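Long-range contact in peptidase M3B, oligoendopeptidase F (Enterococcus faecium, PDB 2QR4), which probably hydrolyses peptide bonds in short peptides as a zinc-dependent oligoendopeptidase of the M3 family: residues A[304-316]-A[403-415]. Residues are numbered along the deposited sequence; the frame is centred on the assembly and turned at random.
Sequences KALEALKPMGEEY and NENILTEYLLETE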
ATOM      1  N   LYS A 304      48.678  -4.852  18.160  1.00 39.59           N
ATOM      2  CA  LYS A 304      47.825  -4.073  19.055  1.00 40.66           C
ATOM      3  C   LYS A 304      46.447  -4.718  19.245  1.00 45.58           C
ATOM      4  O   LYS A 304      45.835  -4.611  20.316  1.00 35.70           O
ATOM      5  CB  LYS A 304      47.682  -2.637  18.548  1.00 35.91           C
ATOM      6  CG  LYS A 304      46.899  -1.743  19.485  1.00 38.40           C
ATOM      7  CD  LYS A 304      47.578  -0.399  19.643  1.00 42.95           C
ATOM      8  CE  LYS A 304      49.014  -0.569  20.104  1.00 42.10           C
ATOM      9  NZ  LYS A 304      49.683   0.746  20.279  1.00 42.92           N
ATOM     10  N   ALA A 305      45.971  -5.396  18.203  1.00 49.03           N
ATOM     11  CA  ALA A 305      44.702  -6.112  18.263  1.00 46.44           C
ATOM     12  C   ALA A 305      44.765  -7.247  19.280  1.00 46.97           C
ATOM     13  O   ALA A 305      43.953  -7.313  20.206  1.00 51.92           O
ATOM     14  CB  ALA A 305      44.335  -6.652  16.888  1.00 44.27           C
ATOM     15  N   LEU A 306      45.743  -8.130  19.109  1.00 44.70           N
ATOM     16  CA  LEU A 306      45.881  -9.293  19.981  1.00 50.00           C
ATOM     17  C   LEU A 306      46.207  -8.860  21.403  1.00 44.89           C
ATOM     18  O   LEU A 306      45.924  -9.577  22.365  1.00 47.24           O
ATOM     19  CB  LEU A 306      46.967 -10.254  19.469  1.00 46.67           C
ATOM     20  CG  LEU A 306      46.884 -10.829  18.051  1.00 45.15           C
ATOM     21  CD1 LEU A 306      47.947 -11.901  17.876  1.00 47.11           C
ATOM     22  CD2 LEU A 306      45.504 -11.387  17.740  1.00 45.96           C
ATOM     23  N   GLU A 307      46.813  -7.686  21.531  1.00 35.04           N
ATOM     24  CA  GLU A 307      47.219  -7.218  22.837  1.00 33.63           C
ATOM     25  C   GLU A 307      46.008  -6.697  23.590  1.00 32.13           C
ATOM     26  O   GLU A 307      45.831  -6.995  24.771  1.00 27.63           O
ATOM     27  CB  GLU A 307      48.294  -6.145  22.721  1.00 30.30           C
ATOM     28  CG  GLU A 307      49.165  -6.060  23.954  1.00 49.18           C
ATOM     29  CD  GLU A 307      50.337  -5.128  23.767  1.00 59.01           C
ATOM     30  OE1 GLU A 307      50.229  -4.209  22.924  1.00 65.86           O
ATOM     31  OE2 GLU A 307      51.362  -5.314  24.460  1.00 60.43           O
ATOM     32  N   ALA A 308      45.173  -5.931  22.894  1.00 28.78           N
ATOM     33  CA  ALA A 308      43.956  -5.393  23.487  1.00 32.96           C
ATOM     34  C   ALA A 308      42.993  -6.503  23.917  1.00 34.64           C
ATOM     35  O   ALA A 308      42.409  -6.444  24.995  1.00 31.60           O
ATOM     36  CB  ALA A 308      43.278  -4.438  22.520  1.00 39.10           C
ATOM     37  N   LEU A 309      42.849  -7.520  23.073  1.00 37.15           N
ATOM     38  CA  LEU A 309      41.929  -8.624  23.333  1.00 34.43           C
ATOM     39  C   LEU A 309      42.418  -9.613  24.395  1.00 32.25           C
ATOM     40  O   LEU A 309      41.699 -10.536  24.754  1.00 32.03           O
ATOM     41  CB  LEU A 309      41.620  -9.370  22.032  1.00 32.22           C
ATOM     42  CG  LEU A 309      40.510  -8.821  21.135  1.00 33.49           C
ATOM     43  CD1 LEU A 309      40.177  -7.379  21.456  1.00 30.83           C
ATOM     44  CD2 LEU A 309      40.892  -8.980  19.672  1.00 30.34           C
ATOM     45  N   LYS A 310      43.624  -9.415  24.913  1.00 31.17           N
ATOM     46  CA  LYS A 310      44.168 -10.335  25.916  1.00 41.69           C
ATOM     47  C   LYS A 310      43.199 -10.676  27.069  1.00 42.24           C
ATOM     48  O   LYS A 310      43.101 -11.843  27.458  1.00 40.38           O
ATOM     49  CB  LYS A 310      45.513  -9.832  26.458  1.00 42.79           C
ATOM     50  CG  LYS A 310      46.332 -10.904  27.170  1.00 50.11           C
ATOM     51  CD  LYS A 310      47.746 -10.420  27.472  1.00 55.05           C
ATOM     52  CE  LYS A 310      48.473  -9.990  26.198  1.00 64.01           C
ATOM     53  NZ  LYS A 310      49.830  -9.430  26.472  1.00 61.29           N
ATOM     54  N   PRO A 311      42.487  -9.668  27.620  1.00 42.18           N
ATOM     55  CA  PRO A 311      41.500  -9.928  28.678  1.00 41.46           C
ATOM     56  C   PRO A 311      40.479 -11.004  28.298  1.00 42.61           C
ATOM     57  O   PRO A 311      39.821 -11.566  29.174  1.00 38.15           O
ATOM     58  CB  PRO A 311      40.796  -8.575  28.841  1.00 37.49           C
ATOM     59  CG  PRO A 311      41.801  -7.576  28.422  1.00 27.84           C
ATOM     60  CD  PRO A 311      42.577  -8.228  27.308  1.00 36.66           C
HETATM   61  N   MSE A 312      40.351 -11.277  27.002  1.00 38.07           N
HETATM   62  CA  MSE A 312      39.519 -12.371  26.516  1.00 39.44           C
HETATM   63  C   MSE A 312      40.048 -13.739  26.939  1.00 40.47           C
HETATM   64  O   MSE A 312      39.299 -14.711  26.975  1.00 39.76           O
HETATM   65  CB  MSE A 312      39.409 -12.323  24.992  1.00 55.36           C
HETATM   66  CG  MSE A 312      38.677 -11.114  24.433  1.00 67.00           C
HETATM   67 SE   MSE A 312      36.902 -10.879  25.202  1.00 79.88          SE
HETATM   68  CE  MSE A 312      36.408 -12.751  25.453  1.00 85.66           C
ATOM     69  N   GLY A 313      41.342 -13.815  27.236  1.00 44.88           N
ATOM     70  CA  GLY A 313      41.938 -15.033  27.786  1.00 40.02           C
ATOM     71  C   GLY A 313      42.464 -16.028  26.765  1.00 39.62           C
ATOM     72  O   GLY A 313      42.254 -15.866  25.562  1.00 29.05           O
ATOM     73  N   GLU A 314      43.135 -17.070  27.264  1.00 49.16           N
ATOM     74  CA  GLU A 314      43.784 -18.087  26.424  1.00 47.79           C
ATOM     75  C   GLU A 314      42.857 -18.734  25.391  1.00 48.72           C
ATOM     76  O   GLU A 314      43.121 -18.651  24.188  1.00 47.00           O
ATOM     77  CB  GLU A 314      44.451 -19.169  27.287  1.00 54.70           C
ATOM     78  CG  GLU A 314      45.922 -18.911  27.616  1.00 58.70           C
ATOM     79  N   GLU A 315      41.786 -19.380  25.852  1.00 44.78           N
ATOM     80  CA  GLU A 315      40.827 -20.002  24.938  1.00 46.89           C
ATOM     81  C   GLU A 315      40.482 -19.097  23.750  1.00 48.13           C
ATOM     82  O   GLU A 315      40.714 -19.467  22.593  1.00 44.46           O
ATOM     83  CB  GLU A 315      39.543 -20.406  25.673  1.00 48.64           C
ATOM     84  CG  GLU A 315      39.474 -21.875  26.069  1.00 47.52           C
ATOM     85  CD  GLU A 315      38.053 -22.428  26.013  1.00 47.38           C
ATOM     86  OE1 GLU A 315      37.633 -23.118  26.967  1.00 46.58           O
ATOM     87  OE2 GLU A 315      37.352 -22.176  25.011  1.00 44.89           O
ATOM     88  N   TYR A 316      39.939 -17.916  24.045  1.00 41.93           N
ATOM     89  CA  TYR A 316      39.520 -16.952  23.018  1.00 44.06           C
ATOM     90  C   TYR A 316      40.620 -16.586  22.018  1.00 45.07           C
ATOM     91  O   TYR A 316      40.382 -16.562  20.807  1.00 44.81           O
ATOM     92  CB  TYR A 316      38.984 -15.673  23.673  1.00 37.13           C
ATOM     93  CG  TYR A 316      38.274 -14.743  22.711  1.00 37.10           C
ATOM     94  CD1 TYR A 316      36.884 -14.730  22.628  1.00 35.16           C
ATOM     95  CD2 TYR A 316      38.989 -13.879  21.880  1.00 34.33           C
ATOM     96  CE1 TYR A 316      36.224 -13.883  21.750  1.00 35.00           C
ATOM     97  CE2 TYR A 316      38.336 -13.026  20.999  1.00 39.28           C
ATOM     98  CZ  TYR A 316      36.951 -13.030  20.941  1.00 35.59           C
ATOM     99  OH  TYR A 316      36.286 -12.197  20.061  1.00 29.03           O
ATOM    100  N   ASN A 403      34.054  -6.523  21.668  1.00 45.28           N
ATOM    101  CA  ASN A 403      35.456  -6.431  21.263  1.00 41.79           C
ATOM    102  C   ASN A 403      35.918  -4.980  21.069  1.00 43.80           C
ATOM    103  O   ASN A 403      36.979  -4.592  21.542  1.00 47.51           O
ATOM    104  CB  ASN A 403      35.695  -7.262  20.000  1.00 45.17           C
ATOM    105  CG  ASN A 403      35.867  -8.751  20.301  1.00 53.34           C
ATOM    106  OD1 ASN A 403      35.778  -9.182  21.448  1.00 54.73           O
ATOM    107  ND2 ASN A 403      36.131  -9.536  19.266  1.00 52.86           N
ATOM    108  N   GLU A 404      35.102  -4.181  20.388  1.00 40.44           N
ATOM    109  CA  GLU A 404      35.375  -2.761  20.210  1.00 54.26           C
ATOM    110  C   GLU A 404      35.491  -2.059  21.565  1.00 51.40           C
ATOM    111  O   GLU A 404      36.396  -1.233  21.791  1.00 48.09           O
ATOM    112  CB  GLU A 404      34.271  -2.108  19.377  1.00 45.91           C
ATOM    113  CG  GLU A 404      34.528  -2.087  17.871  1.00 69.02           C
ATOM    114  CD  GLU A 404      33.559  -1.155  17.124  1.00 76.61           C
ATOM    115  OE1 GLU A 404      32.349  -1.158  17.453  1.00 83.64           O
ATOM    116  OE2 GLU A 404      34.005  -0.420  16.211  1.00 75.74           O
ATOM    117  N   ASN A 405      34.575  -2.398  22.466  1.00 42.40           N
ATOM    118  CA  ASN A 405      34.614  -1.881  23.833  1.00 43.75           C
ATOM    119  C   ASN A 405      35.938  -2.178  24.506  1.00 43.75           C
ATOM    120  O   ASN A 405      36.506  -1.319  25.182  1.00 42.85           O
ATOM    121  CB  ASN A 405      33.452  -2.434  24.665  1.00 35.99           C
ATOM    122  CG  ASN A 405      32.127  -1.746  24.335  1.00 46.85           C
ATOM    123  OD1 ASN A 405      32.119  -0.630  23.824  1.00 54.73           O
ATOM    124  ND2 ASN A 405      31.011  -2.413  24.621  1.00 45.65           N
ATOM    125  N   ILE A 406      36.435  -3.393  24.293  1.00 38.67           N
ATOM    126  CA  ILE A 406      37.659  -3.828  24.926  1.00 37.46           C
ATOM    127  C   ILE A 406      38.864  -3.121  24.312  1.00 42.21           C
ATOM    128  O   ILE A 406      39.809  -2.778  25.019  1.00 48.76           O
ATOM    129  CB  ILE A 406      37.790  -5.358  24.876  1.00 44.37           C
ATOM    130  CG1 ILE A 406      36.744  -5.995  25.797  1.00 40.81           C
ATOM    131  CG2 ILE A 406      39.181  -5.806  25.302  1.00 28.91           C
ATOM    132  CD1 ILE A 406      36.716  -7.520  25.720  1.00 36.82           C
ATOM    133  N   LEU A 407      38.817  -2.864  23.008  1.00 46.75           N
ATOM    134  CA  LEU A 407      39.890  -2.099  22.356  1.00 47.21           C
ATOM    135  C   LEU A 407      39.880  -0.623  22.760  1.00 44.67           C
ATOM    136  O   LEU A 407      40.936  -0.027  22.977  1.00 43.43           O
ATOM    137  CB  LEU A 407      39.806  -2.205  20.834  1.00 47.86           C
ATOM    138  CG  LEU A 407      40.604  -1.115  20.114  1.00 40.69           C
ATOM    139  CD1 LEU A 407      42.100  -1.432  20.129  1.00 37.76           C
ATOM    140  CD2 LEU A 407      40.102  -0.919  18.701  1.00 38.34           C
ATOM    141  N   THR A 408      38.691  -0.033  22.856  1.00 35.81           N
ATOM    142  CA  THR A 408      38.581   1.342  23.345  1.00 37.61           C
ATOM    143  C   THR A 408      39.199   1.503  24.730  1.00 40.66           C
ATOM    144  O   THR A 408      40.017   2.391  24.955  1.00 45.66           O
ATOM    145  CB  THR A 408      37.137   1.801  23.427  1.00 36.88           C
ATOM    146  OG1 THR A 408      36.565   1.796  22.114  1.00 41.58           O
ATOM    147  CG2 THR A 408      37.069   3.205  24.029  1.00 32.72           C
ATOM    148  N   GLU A 409      38.809   0.642  25.659  1.00 35.56           N
ATOM    149  CA  GLU A 409      39.362   0.712  26.997  1.00 33.05           C
ATOM    150  C   GLU A 409      40.867   0.543  26.947  1.00 40.40           C
ATOM    151  O   GLU A 409      41.601   1.276  27.614  1.00 47.15           O
ATOM    152  CB  GLU A 409      38.745  -0.353  27.912  1.00 43.83           C
ATOM    153  CG  GLU A 409      39.318  -0.365  29.337  1.00 39.18           C
ATOM    154  CD  GLU A 409      39.061   0.945  30.076  1.00 48.84           C
ATOM    155  OE1 GLU A 409      38.052   1.610  29.778  1.00 36.91           O
ATOM    156  OE2 GLU A 409      39.863   1.313  30.956  1.00 49.57           O
ATOM    157  N   TYR A 410      41.335  -0.428  26.168  1.00 41.14           N
ATOM    158  CA  TYR A 410      42.779  -0.674  26.092  1.00 40.53           C
ATOM    159  C   TYR A 410      43.544   0.574  25.629  1.00 40.40           C
ATOM    160  O   TYR A 410      44.593   0.899  26.183  1.00 41.40           O
ATOM    161  CB  TYR A 410      43.100  -1.868  25.185  1.00 42.87           C
ATOM    162  CG  TYR A 410      44.578  -2.056  24.972  1.00 42.56           C
ATOM    163  CD1 TYR A 410      45.383  -2.529  25.992  1.00 43.82           C
ATOM    164  CD2 TYR A 410      45.174  -1.738  23.761  1.00 40.11           C
ATOM    165  CE1 TYR A 410      46.733  -2.688  25.811  1.00 37.36           C
ATOM    166  CE2 TYR A 410      46.518  -1.890  23.575  1.00 32.12           C
ATOM    167  CZ  TYR A 410      47.299  -2.362  24.604  1.00 41.65           C
ATOM    168  OH  TYR A 410      48.661  -2.527  24.427  1.00 49.42           O
ATOM    169  N   LEU A 411      43.016   1.255  24.614  1.00 34.89           N
ATOM    170  CA  LEU A 411      43.633   2.465  24.072  1.00 37.09           C
ATOM    171  C   LEU A 411      43.697   3.556  25.144  1.00 38.02           C
ATOM    172  O   LEU A 411      44.729   4.190  25.337  1.00 46.39           O
ATOM    173  CB  LEU A 411      42.856   2.969  22.829  1.00 31.61           C
ATOM    174  CG  LEU A 411      42.989   2.146  21.533  1.00 37.56           C
ATOM    175  CD1 LEU A 411      42.081   2.653  20.413  1.00 31.05           C
ATOM    176  CD2 LEU A 411      44.435   2.082  21.044  1.00 36.58           C
ATOM    177  N   LEU A 412      42.582   3.755  25.842  1.00 41.21           N
ATOM    178  CA  LEU A 412      42.462   4.766  26.896  1.00 38.95           C
ATOM    179  C   LEU A 412      43.349   4.469  28.098  1.00 41.77           C
ATOM    180  O   LEU A 412      43.643   5.363  28.899  1.00 36.92           O
ATOM    181  CB  LEU A 412      41.002   4.891  27.344  1.00 39.27           C
ATOM    182  CG  LEU A 412      40.049   5.937  26.714  1.00 44.33           C
ATOM    183  CD1 LEU A 412      40.510   6.533  25.402  1.00 41.42           C
ATOM    184  CD2 LEU A 412      38.623   5.430  26.608  1.00 41.66           C
ATOM    185  N   GLU A 413      43.784   3.218  28.237  1.00 39.67           N
ATOM    186  CA  GLU A 413      44.713   2.900  29.320  1.00 44.38           C
ATOM    187  C   GLU A 413      46.168   2.981  28.872  1.00 36.50           C
ATOM    188  O   GLU A 413      47.060   2.871  29.697  1.00 39.91           O
ATOM    189  CB  GLU A 413      44.429   1.527  29.940  1.00 34.72           C
ATOM    190  CG  GLU A 413      43.003   1.347  30.442  1.00 46.49           C
ATOM    191  CD  GLU A 413      42.761  -0.029  31.074  1.00 49.77           C
ATOM    192  OE1 GLU A 413      41.630  -0.296  31.535  1.00 55.39           O
ATOM    193  OE2 GLU A 413      43.700  -0.845  31.116  1.00 51.76           O
ATOM    194  N   THR A 414      46.422   3.167  27.578  1.00 42.34           N
ATOM    195  CA  THR A 414      47.825   3.162  27.101  1.00 47.91           C
ATOM    196  C   THR A 414      48.252   4.415  26.345  1.00 41.75           C
ATOM    197  O   THR A 414      49.405   4.794  26.391  1.00 46.34           O
ATOM    198  CB  THR A 414      48.136   1.958  26.191  1.00 44.69           C
ATOM    199  OG1 THR A 414      47.255   1.975  25.055  1.00 37.90           O
ATOM    200  CG2 THR A 414      47.990   0.650  26.957  1.00 37.94           C
ATOM    201  N   GLU A 415      47.325   5.036  25.631  1.00 50.14           N
ATOM    202  CA  GLU A 415      47.618   6.238  24.862  1.00 43.43           C
ATOM    203  C   GLU A 415      47.860   7.442  25.756  1.00 49.63           C
ATOM    204  O   GLU A 415      47.085   7.720  26.666  1.00 52.47           O
ATOM    205  CB  GLU A 415      46.463   6.536  23.905  1.00 45.45           C
ATOM    206  CG  GLU A 415      46.353   5.512  22.801  1.00 55.16           C
ATOM    207  CD  GLU A 415      47.666   5.341  22.050  1.00 60.48           C
ATOM    208  OE1 GLU A 415      48.487   6.292  22.043  1.00 62.61           O
ATOM    209  OE2 GLU A 415      47.873   4.255  21.469  1.00 60.80           O
TER
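A308 and Y410 meet where helix 302-308 crosses helix 394-414, in the all-helical catalytic region of an M3 peptidase. The local axes are nearly perpendicular, at 97°, and approach to 9.7 Å. Helix 394-414 also packs on helix 361-379, whose sequence carries the HEXXH zinc-binding motif of the family. The contact therefore joins the piece formed by helices 302-308 and 313-318, linked by a 3-10 turn, to the scaffold around the probable active site.

A308 lies over one face of the Y410 ring. A308 CA makes a CH-pi contact 4.0 Å from the Y410 ring centroid, and A308 CB is 3.5 Å from Y410 CD2. T414 OG1 lies over the opposite face, offset toward the rim. Y410 CG is anti to the backbone N (chi1 174°), which carries the ring out across helix 302-308. Y410 OH reaches E307 OE1 at 2.7 Å in a weak hydrogen bond. K304 CG comes to the ring at its edge, and the chain then bends at chi2 and chi3. K304 NZ stays 4.1 Å from E415 OE2, too far for a salt bridge, though the opposite charges probably attract.

I406 fills the middle of the contact. I406 CG2 sits 3.3 Å from A308 O and also meets L309 CD1 and P311 CG. I406 CD1 goes to selenomethionine M312, 3.4 Å from M312 SE. M312 itself packs on L527 and Y530 of helix 526-536, and M312 CG lies over one face of the Y316 ring, toward its rim.

N403 and Y316 close the far end, both buried. The amide stands nearly perpendicular to the tyrosine ring. Besides a weak hydrogen bond to V368 O of helix 361-379, N403 ND2 donates to Y316 OH at 2.8 Å, almost straight at 165°, with the oxygen in the amide plane.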